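Local coordinates for protein DUTPase (Staphylococcus phage 11, PDB 4GV8) that probably catalyses the magnesium-assisted hydrolysis of dUTP to dUMP and pyrophosphate, working as a jelly-roll trimer, at residues L73-G78 with I90-D95; L37-K42 with Y123-I128; L60-S65 with Q136-P141. One frame throughout, in Å; residues are numbered along the deposited sequence.

Contact 1: residues L73-G78 with I90-D95. With MG (magnesium ion), chain H; DUP (2'-deoxyuridine 5'-alpha,beta-imido-triphosphate), chain J.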
loop_
_atom_site.group_PDB
_atom_site.type_symbol
_atom_site.label_atom_id
_atom_site.label_comp_id
_atom_site.label_asym_id
_atom_site.label_seq_id
_atom_site.Cartn_x
_atom_site.Cartn_y
_atom_site.Cartn_z
ATOM N N LEU B 73 4.767 -8.677 -9.141
ATOM C CA LEU B 73 3.387 -8.244 -9.298
ATOM C C LEU B 73 2.950 -7.457 -8.080
ATOM O O LEU B 73 2.833 -8.020 -6.984
ATOM C CB LEU B 73 2.496 -9.433 -9.519
ATOM C CG LEU B 73 2.706 -10.240 -10.802
ATOM C CD1 LEU B 73 1.769 -11.441 -10.725
ATOM C CD2 LEU B 73 2.483 -9.418 -12.087
ATOM N N VAL B 74 2.764 -6.147 -8.287
ATOM C CA VAL B 74 2.446 -5.167 -7.240
ATOM C C VAL B 74 0.982 -4.786 -7.461
ATOM O O VAL B 74 0.598 -4.249 -8.503
ATOM C CB VAL B 74 3.339 -3.879 -7.297
ATOM C CG1 VAL B 74 2.970 -2.859 -6.197
ATOM C CG2 VAL B 74 4.838 -4.205 -7.227
ATOM N N ILE B 75 0.167 -5.047 -6.443
ATOM C CA ILE B 75 -1.190 -4.642 -6.395
ATOM C C ILE B 75 -1.324 -3.409 -5.486
ATOM O O ILE B 75 -0.951 -3.463 -4.294
ATOM C CB ILE B 75 -2.134 -5.793 -5.888
ATOM C CG1 ILE B 75 -2.068 -6.998 -6.875
ATOM C CG2 ILE B 75 -3.563 -5.260 -5.601
ATOM C CD1 ILE B 75 -2.656 -8.302 -6.349
ATOM N N GLU B 76 -1.913 -2.346 -6.050
ATOM C CA GLU B 76 -2.300 -1.175 -5.285
ATOM C C GLU B 76 -3.626 -1.511 -4.620
ATOM O O GLU B 76 -4.648 -1.777 -5.286
ATOM C CB GLU B 76 -2.447 0.054 -6.169
ATOM C CG GLU B 76 -2.944 1.263 -5.361
ATOM C CD GLU B 76 -1.866 1.870 -4.450
ATOM O OE1 GLU B 76 -2.146 2.895 -3.814
ATOM O OE2 GLU B 76 -0.728 1.347 -4.366
ATOM N N THR B 77 -3.609 -1.523 -3.308
ATOM C CA THR B 77 -4.818 -1.721 -2.486
ATOM C C THR B 77 -5.954 -0.763 -2.911
ATOM O O THR B 77 -5.796 0.461 -2.999
ATOM C CB THR B 77 -4.454 -1.615 -0.968
ATOM O OG1 THR B 77 -3.534 -2.687 -0.629
ATOM C CG2 THR B 77 -5.663 -1.688 -0.041
ATOM N N GLY B 78 -7.072 -1.383 -3.233
ATOM C CA GLY B 78 -8.276 -0.701 -3.646
ATOM C C GLY B 78 -9.195 -0.524 -2.483
ATOM O O GLY B 78 -9.426 -1.446 -1.695
ATOM N N ILE B 90 -8.713 -5.607 -9.910
ATOM C CA ILE B 90 -7.405 -5.690 -9.260
ATOM C C ILE B 90 -6.340 -4.844 -10.036
ATOM O O ILE B 90 -5.958 -5.169 -11.172
ATOM C CB ILE B 90 -6.941 -7.157 -9.148
ATOM C CG1 ILE B 90 -7.868 -7.975 -8.202
ATOM C CG2 ILE B 90 -5.491 -7.232 -8.634
ATOM C CD1 ILE B 90 -7.723 -9.506 -8.268
ATOM N N ASN B 91 -5.904 -3.771 -9.382
ATOM C CA ASN B 91 -5.015 -2.736 -9.889
ATOM C C ASN B 91 -3.548 -3.180 -9.731
ATOM O O ASN B 91 -2.982 -3.064 -8.641
ATOM C CB ASN B 91 -5.302 -1.470 -9.064
ATOM C CG ASN B 91 -4.720 -0.184 -9.651
ATOM O OD1 ASN B 91 -3.980 -0.185 -10.645
ATOM N ND2 ASN B 91 -5.062 0.945 -9.009
ATOM N N ILE B 92 -2.952 -3.653 -10.834
ATOM C CA ILE B 92 -1.665 -4.401 -10.873
ATOM C C ILE B 92 -0.648 -3.746 -11.802
ATOM O O ILE B 92 -1.029 -3.043 -12.727
ATOM C CB ILE B 92 -1.912 -5.892 -11.189
ATOM C CG1 ILE B 92 -0.880 -6.781 -10.513
ATOM C CG2 ILE B 92 -2.040 -6.212 -12.688
ATOM C CD1 ILE B 92 -1.371 -8.202 -10.430
ATOM N N LYS B 93 0.640 -3.880 -11.447
ATOM C CA LYS B 93 1.792 -3.517 -12.242
ATOM C C LYS B 93 2.809 -4.675 -12.129
ATOM O O LYS B 93 3.003 -5.253 -11.043
ATOM C CB LYS B 93 2.451 -2.238 -11.715
ATOM C CG LYS B 93 3.733 -1.898 -12.462
ATOM C CD LYS B 93 4.251 -0.532 -12.110
ATOM C CE LYS B 93 5.498 -0.201 -12.912
ATOM N NZ LYS B 93 6.265 0.995 -12.463
ATOM N N ASN B 94 3.461 -5.015 -13.231
ATOM C CA ASN B 94 4.684 -5.803 -13.157
ATOM C C ASN B 94 5.803 -4.801 -12.986
ATOM O O ASN B 94 6.149 -4.094 -13.959
ATOM C CB ASN B 94 4.839 -6.646 -14.423
ATOM C CG ASN B 94 6.071 -7.532 -14.402
ATOM O OD1 ASN B 94 6.901 -7.373 -13.529
ATOM N ND2 ASN B 94 6.241 -8.403 -15.449
ATOM N N ASP B 95 6.337 -4.692 -11.755
ATOM C CA ASP B 95 7.406 -3.714 -11.471
ATOM C C ASP B 95 8.863 -4.238 -11.708
ATOM O O ASP B 95 9.858 -3.583 -11.304
ATOM C CB ASP B 95 7.284 -3.103 -10.065
ATOM C CG ASP B 95 7.968 -1.780 -9.998
ATOM O OD1 ASP B 95 8.024 -1.125 -11.073
ATOM O OD2 ASP B 95 8.472 -1.382 -8.949
HETATM MG MG MG H . 9.615 0.622 -9.800
HETATM O O4 DUP J . -8.434 -1.306 -6.793
HETATM C C4 DUP J . -9.726 -0.910 -6.939
HETATM C C5 DUP J . -10.167 0.303 -6.438
HETATM C C6 DUP J . -11.464 0.661 -6.576
HETATM N N3 DUP J . -10.647 -1.717 -7.489
HETATM C C2 DUP J . -11.925 -1.314 -7.683
HETATM O O2 DUP J . -12.743 -2.143 -8.337
HETATM N N1 DUP J . -12.353 -0.121 -7.224
HETATM C "C1'" DUP J . -13.743 0.327 -7.374
HETATM C "C2'" DUP J . -14.511 0.221 -6.053
HETATM C "C3'" DUP J . -14.600 1.664 -5.559
HETATM O "O3'" DUP J . -15.736 1.860 -4.721
HETATM O "O4'" DUP J . -13.795 1.734 -7.757
HETATM C "C4'" DUP J . -14.584 2.513 -6.830
HETATM C "C5'" DUP J . -14.021 3.921 -6.634
HETATM O "O5'" DUP J . -12.732 3.936 -5.969
HETATM P PA DUP J . -11.873 5.274 -5.959
HETATM O O1A DUP J . -12.730 6.270 -5.231
HETATM O O2A DUP J . -10.533 4.742 -5.343
HETATM N N3A DUP J . -11.566 5.763 -7.560
HETATM P PB DUP J . -11.812 7.358 -8.107
HETATM O O1B DUP J . -11.916 8.304 -6.917
HETATM O O2B DUP J . -10.692 7.620 -9.122
HETATM O O3B DUP J . -13.273 7.174 -8.873
HETATM P PG DUP J . -14.716 7.781 -8.413
HETATM O O2G DUP J . -14.762 9.131 -9.073
HETATM O O1G DUP J . -14.737 7.830 -6.878
HETATM O O3G DUP J . -15.730 6.759 -8.875
HETATM O O HOH W 1 -6.621 -3.400 -6.573
HETATM O O HOH W 2 -6.195 0.384 -6.436
HETATM O O HOH W 3 10.888 -1.040 -11.017
HETATM O O HOH W 4 9.529 1.455 -12.154
HETATM O O HOH W 5 11.901 1.768 -9.902
#
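L73 packs its CB against CD1 of I92 where strands 73-80 and 89-94 pair as an antiparallel beta hairpin of the jelly-roll. L73 and N94 form a non-hydrogen-bonded pair. The branched aliphatic groups of L73, I75, I90 and I92 suit a buried face: I75, I90 and I92 pack on L134 of strand 133-141, and L73 on I110 and L37. V74 is paired with K93 in both directions: V74 N donates to K93 O over 2.9 Å, almost straight at 177°, and K93 N returns a bond to V74 O. V74 is on the face opposite these aliphatic groups; its CG2 lies 3.9 Å from D95 CB, the two side chains side by side and pointing the same way. D95 OD2 binds the magnesium ion at 2.5 Å, a site shared with D95 of the other two subunits, and accepts a hydrogen bond from K93 NZ of the third subunit; K93 NZ salt-bridges D95 OD1 of its own chain and D95 of the second subunit. An acid beside a lysine suits this meeting of three chains. I75 has CG1 anti to the carbonyl carbon (chi1 -62°), from where it meets I92 CD1 at 3.8 Å, while its CD1 touches I90 CG2. E76 N then bonds N91 O over 2.9 Å; the E76 carboxylate turns away to S63 of the second subunit. The hairpin also lines part of the nucleotide pocket: water 1 accepts from N91 N and donates to E76 O and uracil O4. G78, lacking a side chain, brings CA within 3.2 Å of the nucleotide O4.

Contact 2: residues L37-K42 with Y123-I128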
loop_
_atom_site.group_PDB
_atom_site.type_symbol
_atom_site.label_atom_id
_atom_site.label_comp_id
_atom_site.label_asym_id
_atom_site.label_seq_id
_atom_site.Cartn_x
_atom_site.Cartn_y
_atom_site.Cartn_z
ATOM N N LEU B 37 1.524 -10.056 -18.673
ATOM C CA LEU B 37 1.954 -8.761 -18.161
ATOM C C LEU B 37 3.500 -8.716 -18.108
ATOM O O LEU B 37 4.145 -9.395 -17.295
ATOM C CB LEU B 37 1.313 -8.512 -16.781
ATOM C CG LEU B 37 1.136 -7.052 -16.303
ATOM C CD1 LEU B 37 0.209 -6.282 -17.273
ATOM C CD2 LEU B 37 0.595 -7.040 -14.863
ATOM N N GLU B 38 4.080 -7.902 -18.985
ATOM C CA GLU B 38 5.526 -7.841 -19.150
ATOM C C GLU B 38 6.097 -6.737 -18.247
ATOM O O GLU B 38 5.348 -5.906 -17.727
ATOM C CB GLU B 38 5.836 -7.603 -20.635
ATOM C CG GLU B 38 5.211 -8.667 -21.545
ATOM C CD GLU B 38 6.128 -9.187 -22.659
ATOM O OE1 GLU B 38 7.221 -8.615 -22.870
ATOM O OE2 GLU B 38 5.731 -10.195 -23.322
ATOM N N PRO B 39 7.423 -6.737 -18.027
ATOM C CA PRO B 39 8.009 -5.733 -17.132
ATOM C C PRO B 39 7.549 -4.318 -17.422
ATOM O O PRO B 39 7.488 -3.858 -18.599
ATOM C CB PRO B 39 9.506 -5.878 -17.359
ATOM C CG PRO B 39 9.682 -7.307 -17.796
ATOM C CD PRO B 39 8.439 -7.690 -18.524
ATOM N N GLN B 40 7.171 -3.675 -16.323
ATOM C CA GLN B 40 6.735 -2.299 -16.259
ATOM C C GLN B 40 5.284 -2.076 -16.720
ATOM O O GLN B 40 4.807 -0.954 -16.622
ATOM C CB GLN B 40 7.743 -1.379 -16.950
ATOM C CG GLN B 40 9.045 -1.240 -16.181
ATOM C CD GLN B 40 8.775 -0.845 -14.737
ATOM O OE1 GLN B 40 8.354 0.271 -14.470
ATOM N NE2 GLN B 40 9.012 -1.768 -13.799
ATOM N N GLU B 41 4.602 -3.139 -17.166
ATOM C CA GLU B 41 3.176 -3.053 -17.625
ATOM C C GLU B 41 2.159 -3.012 -16.498
ATOM O O GLU B 41 2.380 -3.574 -15.428
ATOM C CB GLU B 41 2.826 -4.198 -18.602
ATOM C CG GLU B 41 3.658 -4.068 -19.889
ATOM C CD GLU B 41 3.260 -5.022 -20.986
ATOM O OE1 GLU B 41 2.647 -6.052 -20.674
ATOM O OE2 GLU B 41 3.637 -4.773 -22.164
ATOM N N LYS B 42 1.050 -2.329 -16.770
ATOM C CA LYS B 42 -0.043 -2.081 -15.819
ATOM C C LYS B 42 -1.353 -2.610 -16.442
ATOM O O LYS B 42 -1.539 -2.565 -17.630
ATOM C CB LYS B 42 -0.177 -0.578 -15.519
ATOM C CG LYS B 42 1.011 -0.002 -14.742
ATOM C CD LYS B 42 1.010 1.501 -14.703
ATOM C CE LYS B 42 -0.302 2.039 -14.126
ATOM N NZ LYS B 42 -0.424 1.810 -12.649
ATOM N N TYR B 123 12.089 -11.957 -20.654
ATOM C CA TYR B 123 12.327 -12.514 -19.336
ATOM C C TYR B 123 11.769 -11.517 -18.298
ATOM O O TYR B 123 11.980 -10.306 -18.427
ATOM C CB TYR B 123 13.875 -12.810 -19.127
ATOM C CG TYR B 123 14.171 -13.573 -17.820
ATOM C CD1 TYR B 123 14.005 -14.962 -17.744
ATOM C CD2 TYR B 123 14.515 -12.908 -16.648
ATOM C CE1 TYR B 123 14.225 -15.671 -16.551
ATOM C CE2 TYR B 123 14.740 -13.601 -15.440
ATOM C CZ TYR B 123 14.600 -14.988 -15.399
ATOM O OH TYR B 123 14.829 -15.694 -14.225
ATOM N N GLY B 124 11.018 -12.016 -17.306
ATOM C CA GLY B 124 10.368 -11.145 -16.299
ATOM C C GLY B 124 8.866 -10.929 -16.558
ATOM O O GLY B 124 8.149 -10.273 -15.769
ATOM N N THR B 125 8.397 -11.479 -17.681
ATOM C CA THR B 125 6.985 -11.496 -18.042
ATOM C C THR B 125 6.270 -12.545 -17.182
ATOM O O THR B 125 6.810 -13.647 -16.951
ATOM C CB THR B 125 6.804 -11.843 -19.567
ATOM O OG1 THR B 125 7.333 -10.788 -20.363
ATOM C CG2 THR B 125 5.328 -12.056 -19.899
ATOM N N TYR B 126 5.076 -12.186 -16.699
ATOM C CA TYR B 126 4.151 -13.078 -15.955
ATOM C C TYR B 126 2.919 -13.389 -16.796
ATOM O O TYR B 126 2.453 -12.542 -17.583
ATOM C CB TYR B 126 3.672 -12.426 -14.636
ATOM C CG TYR B 126 4.774 -12.405 -13.604
ATOM C CD1 TYR B 126 4.860 -13.405 -12.640
ATOM C CD2 TYR B 126 5.719 -11.453 -13.641
ATOM C CE1 TYR B 126 5.858 -13.422 -11.710
ATOM C CE2 TYR B 126 6.766 -11.449 -12.746
ATOM C CZ TYR B 126 6.843 -12.444 -11.785
ATOM O OH TYR B 126 7.851 -12.416 -10.872
ATOM N N GLN B 127 2.398 -14.609 -16.654
ATOM C CA GLN B 127 1.046 -14.876 -17.117
ATOM C C GLN B 127 0.111 -15.144 -15.902
ATOM O O GLN B 127 0.348 -16.023 -15.061
ATOM C CB GLN B 127 0.981 -16.017 -18.120
ATOM C CG GLN B 127 -0.413 -16.108 -18.771
ATOM C CD GLN B 127 -0.392 -17.064 -19.903
ATOM O OE1 GLN B 127 0.375 -16.875 -20.837
ATOM N NE2 GLN B 127 -1.171 -18.154 -19.799
ATOM N N ILE B 128 -0.866 -14.266 -15.776
ATOM C CA ILE B 128 -1.936 -14.384 -14.797
ATOM C C ILE B 128 -3.021 -15.172 -15.557
ATOM O O ILE B 128 -3.368 -14.866 -16.712
ATOM C CB ILE B 128 -2.480 -12.978 -14.407
ATOM C CG1 ILE B 128 -1.397 -12.190 -13.667
ATOM C CG2 ILE B 128 -3.793 -13.052 -13.619
ATOM C CD1 ILE B 128 -1.512 -10.708 -13.892
#
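E38 lays its side chain obliquely over T125, its CD only 3.0 Å from T125 OG1. The angles are poor for a hydrogen bond to either carboxylate oxygen, and the hydroxyl is instead bonded to the carbonyl of Q122. T125 CG2 reaches the glutamate as well, 3.8 Å from E38 CG, the threonine methyl adding an apolar contact to the polar one. Next to it P39 crosses T125 at about a right angle, and P39 CG comes to 3.8 Å from Y123 O. At G124 a positive phi of 102° suits a residue without CB, and the proline ring lies close beside it. L37 and Y126 form the hydrogen-bonded pair of a short antiparallel strand pairing, 35-37 with 126-128, apart from the large sheet of the jelly-roll; T125 and Q127 also bond the backbone of F108. L37 N donates to Y126 O (2.9 Å) and Y126 N to L37 O. The second donor comes from above the carbonyl plane, and L37 O also accepts from N94 ND2. Past the pair, L37 CD2 approaches I128 CD1 at 4.3 Å. After L37 the chain reverses in a type II turn from E38 to E41, closed by E41 N to E38 O, and E41 OE1 accepts from E38 N at 2.9 Å, met from above the carboxylate plane.

Contact 3: residues L60-S65 with Q136-P141. With DUP (2'-deoxyuridine 5'-alpha,beta-imido-triphosphate), chain L.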
loop_
_atom_site.group_PDB
_atom_site.type_symbol
_atom_site.label_atom_id
_atom_site.label_comp_id
_atom_site.label_asym_id
_atom_site.label_seq_id
_atom_site.Cartn_x
_atom_site.Cartn_y
_atom_site.Cartn_z
ATOM N N LEU B 60 -11.065 -3.478 1.490
ATOM C CA LEU B 60 -9.683 -3.269 1.063
ATOM C C LEU B 60 -9.295 -4.440 0.197
ATOM O O LEU B 60 -9.143 -5.587 0.668
ATOM C CB LEU B 60 -8.787 -3.197 2.274
ATOM C CG LEU B 60 -9.142 -2.078 3.270
ATOM C CD1 LEU B 60 -8.281 -2.330 4.513
ATOM C CD2 LEU B 60 -8.951 -0.685 2.635
ATOM N N LEU B 61 -9.181 -4.152 -1.086
ATOM C CA LEU B 61 -8.835 -5.146 -2.045
ATOM C C LEU B 61 -7.304 -5.096 -2.195
ATOM O O LEU B 61 -6.735 -4.143 -2.740
ATOM C CB LEU B 61 -9.569 -4.850 -3.373
ATOM C CG LEU B 61 -9.326 -5.776 -4.555
ATOM C CD1 LEU B 61 -9.783 -7.180 -4.208
ATOM C CD2 LEU B 61 -10.000 -5.209 -5.807
ATOM N N THR B 62 -6.650 -6.152 -1.729
ATOM C CA THR B 62 -5.276 -6.057 -1.318
ATOM C C THR B 62 -4.458 -7.301 -1.659
ATOM O O THR B 62 -4.974 -8.385 -1.989
ATOM C CB THR B 62 -5.262 -5.720 0.210
ATOM O OG1 THR B 62 -3.994 -5.125 0.549
ATOM C CG2 THR B 62 -5.618 -6.919 1.077
ATOM N N SER B 63 -3.164 -7.132 -1.612
ATOM C CA SER B 63 -2.226 -8.185 -2.012
ATOM C C SER B 63 -2.248 -9.388 -1.043
ATOM O O SER B 63 -2.631 -9.255 0.140
ATOM C CB SER B 63 -0.801 -7.604 -2.033
ATOM O OG SER B 63 -0.345 -7.305 -0.667
ATOM N N ARG B 64 -1.808 -10.539 -1.563
ATOM C CA ARG B 64 -1.438 -11.716 -0.769
ATOM C C ARG B 64 0.074 -11.697 -0.585
ATOM O O ARG B 64 0.811 -11.292 -1.494
ATOM C CB ARG B 64 -1.899 -13.006 -1.464
ATOM C CG ARG B 64 -3.416 -13.039 -1.696
ATOM C CD ARG B 64 -3.893 -14.364 -2.319
ATOM N NE ARG B 64 -3.421 -15.478 -1.533
ATOM C CZ ARG B 64 -2.962 -16.615 -2.031
ATOM N NH1 ARG B 64 -2.962 -16.798 -3.341
ATOM N NH2 ARG B 64 -2.562 -17.588 -1.210
ATOM N N SER B 65 0.550 -12.085 0.594
ATOM C CA SER B 65 2.003 -11.985 0.866
ATOM C C SER B 65 2.898 -12.931 0.030
ATOM O O SER B 65 4.085 -12.611 -0.217
ATOM C CB SER B 65 2.303 -12.200 2.349
ATOM O OG SER B 65 2.109 -13.555 2.743
ATOM N N GLN B 136 -6.792 -10.477 -2.060
ATOM C CA GLN B 136 -7.757 -10.737 -0.983
ATOM C C GLN B 136 -8.498 -9.474 -0.617
ATOM O O GLN B 136 -8.073 -8.368 -0.928
ATOM C CB GLN B 136 -7.133 -11.371 0.260
ATOM C CG GLN B 136 -6.163 -10.469 1.006
ATOM C CD GLN B 136 -5.299 -11.215 2.010
ATOM O OE1 GLN B 136 -4.071 -11.005 2.105
ATOM N NE2 GLN B 136 -5.919 -12.088 2.742
ATOM N N LEU B 137 -9.655 -9.676 -0.000
ATOM C CA LEU B 137 -10.611 -8.612 0.346
ATOM C C LEU B 137 -10.843 -8.653 1.856
ATOM O O LEU B 137 -11.363 -9.641 2.408
ATOM C CB LEU B 137 -11.969 -8.820 -0.388
ATOM C CG LEU B 137 -13.014 -7.713 -0.129
ATOM C CD1 LEU B 137 -12.591 -6.354 -0.749
ATOM C CD2 LEU B 137 -14.432 -8.179 -0.521
ATOM N N VAL B 138 -10.393 -7.592 2.535
ATOM C CA VAL B 138 -10.539 -7.448 3.981
ATOM C C VAL B 138 -11.539 -6.296 4.199
ATOM O O VAL B 138 -11.388 -5.233 3.610
ATOM C CB VAL B 138 -9.186 -7.112 4.630
ATOM C CG1 VAL B 138 -9.366 -6.914 6.166
ATOM C CG2 VAL B 138 -8.196 -8.207 4.266
ATOM N N ILE B 139 -12.546 -6.505 5.045
ATOM C CA ILE B 139 -13.592 -5.491 5.316
ATOM C C ILE B 139 -13.461 -4.978 6.771
ATOM O O ILE B 139 -13.365 -5.770 7.739
ATOM C CB ILE B 139 -15.017 -6.024 5.088
ATOM C CG1 ILE B 139 -15.190 -6.604 3.625
ATOM C CG2 ILE B 139 -16.003 -4.867 5.327
ATOM C CD1 ILE B 139 -16.010 -7.869 3.449
ATOM N N VAL B 140 -13.447 -3.648 6.904
ATOM C CA VAL B 140 -13.157 -3.009 8.143
ATOM C C VAL B 140 -14.207 -1.920 8.346
ATOM O O VAL B 140 -14.685 -1.303 7.391
ATOM C CB VAL B 140 -11.697 -2.436 8.195
ATOM C CG1 VAL B 140 -10.655 -3.529 7.856
ATOM C CG2 VAL B 140 -11.591 -1.258 7.259
ATOM N N PRO B 141 -14.616 -1.713 9.603
ATOM C CA PRO B 141 -15.583 -0.620 9.844
ATOM C C PRO B 141 -14.890 0.728 9.640
ATOM O O PRO B 141 -13.659 0.793 9.773
ATOM C CB PRO B 141 -15.977 -0.834 11.304
ATOM C CG PRO B 141 -14.738 -1.438 11.899
ATOM C CD PRO B 141 -14.281 -2.417 10.849
HETATM O O4 DUP L . 4.076 -8.847 5.037
HETATM C C4 DUP L . 3.594 -9.916 5.686
HETATM C C5 DUP L . 2.378 -10.487 5.329
HETATM C C6 DUP L . 1.904 -11.617 6.016
HETATM N N3 DUP L . 4.288 -10.456 6.697
HETATM C C2 DUP L . 3.823 -11.583 7.340
HETATM O O2 DUP L . 4.570 -12.092 8.360
HETATM N N1 DUP L . 2.649 -12.174 6.990
HETATM C "C1'" DUP L . 2.160 -13.388 7.673
HETATM C "C2'" DUP L . 0.984 -13.050 8.564
HETATM C "C3'" DUP L . -0.228 -13.552 7.798
HETATM O "O3'" DUP L . -1.243 -13.952 8.724
HETATM O "O4'" DUP L . 1.734 -14.335 6.664
HETATM C "C4'" DUP L . 0.337 -14.671 6.886
HETATM C "C5'" DUP L . -0.382 -14.854 5.553
HETATM O "O5'" DUP L . -0.699 -13.614 4.888
HETATM P PA DUP L . -1.462 -13.701 3.457
HETATM O O1A DUP L . -1.346 -12.302 2.892
HETATM O O2A DUP L . -2.812 -14.331 3.555
HETATM N N3A DUP L . -0.410 -14.688 2.580
HETATM P PB DUP L . -0.806 -15.935 1.508
HETATM O O1B DUP L . -2.280 -15.759 1.163
HETATM O O2B DUP L . 0.179 -15.883 0.348
HETATM O O3B DUP L . -0.602 -17.307 2.387
HETATM P PG DUP L . -1.642 -18.174 3.353
HETATM O O2G DUP L . -2.955 -17.406 3.566
HETATM O O1G DUP L . -1.804 -19.280 2.389
HETATM O O3G DUP L . -0.782 -18.403 4.557
#
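T62 and Q136 stand side by side on strands 57-63 and 133-141, neighbouring antiparallel strands of the jelly-roll's large sheet, and point the same way. T62 CG2 lies 3.6 Å from Q136 CG, a methyl against a methylene, while T62 OG1, anti to the backbone N (chi1 -158°), is hydrogen-bonded to T77 of the next strand. Beneath the side chains the pair is hydrogen-bonded twice, T62 N to Q136 O and Q136 N to T62 O, both 2.8 Å. Two residues along, at L60 and V138, the backbones are again hydrogen-bonded twice, and L60 CB rests 3.6 Å from V138 O; farther out, L60 CD1 faces V140 CG1, in a region where V140 also meets the other subunits. The non-hydrogen-bonded pair between them, L61 and L137, turns to the other face, where L61 CB and L137 CD1 meet at 4.3 Å. Leucines fit there, since I29 and I80 of the adjoining strands complete an apolar layer, and L61 also borders a second nucleotide pocket.

Past T62 the contact turns polar. R64, at the N-cap of helix 65-70, bends at chi3 (53°), which places NE toward the phosphates; the nucleotide's O1B lies at the edge of the guanidinium, near its plane, accepting hydrogen bonds from NE (2.9 Å) and NH2 (3.0 Å) together, while NH1 holds K133 O. A forked, flat cation suits a phosphate oxygen. Q136 lines the same pocket. S65 N hydrogen-bonds O1A, and S65 OG accepts the imido N3A-H of the analogue at 2.8 Å.

Followed from the N terminus, the chain first passes 37-42, then 60-65, then the hairpin 73-78 with 90-95, and only afterwards 123-128 and 136-141. Contact 1 closes the short loop and is nested inside the loops closed by both others. Contacts 2 and 3 close long loops of 80 and 70 residues that cross, since their segments alternate. Contact 1 touches each: N94 ND2 meets G124 O of contact 2, and G78 O meets L61 N of contact 3, where strands 73-80 and 57-63 are neighbours. Contacts 2 and 3 stay apart, nearest atoms about 11 Å; the hairpin, itself part of the large sheet, ties the separate strand pair 35-37/126-128 to it.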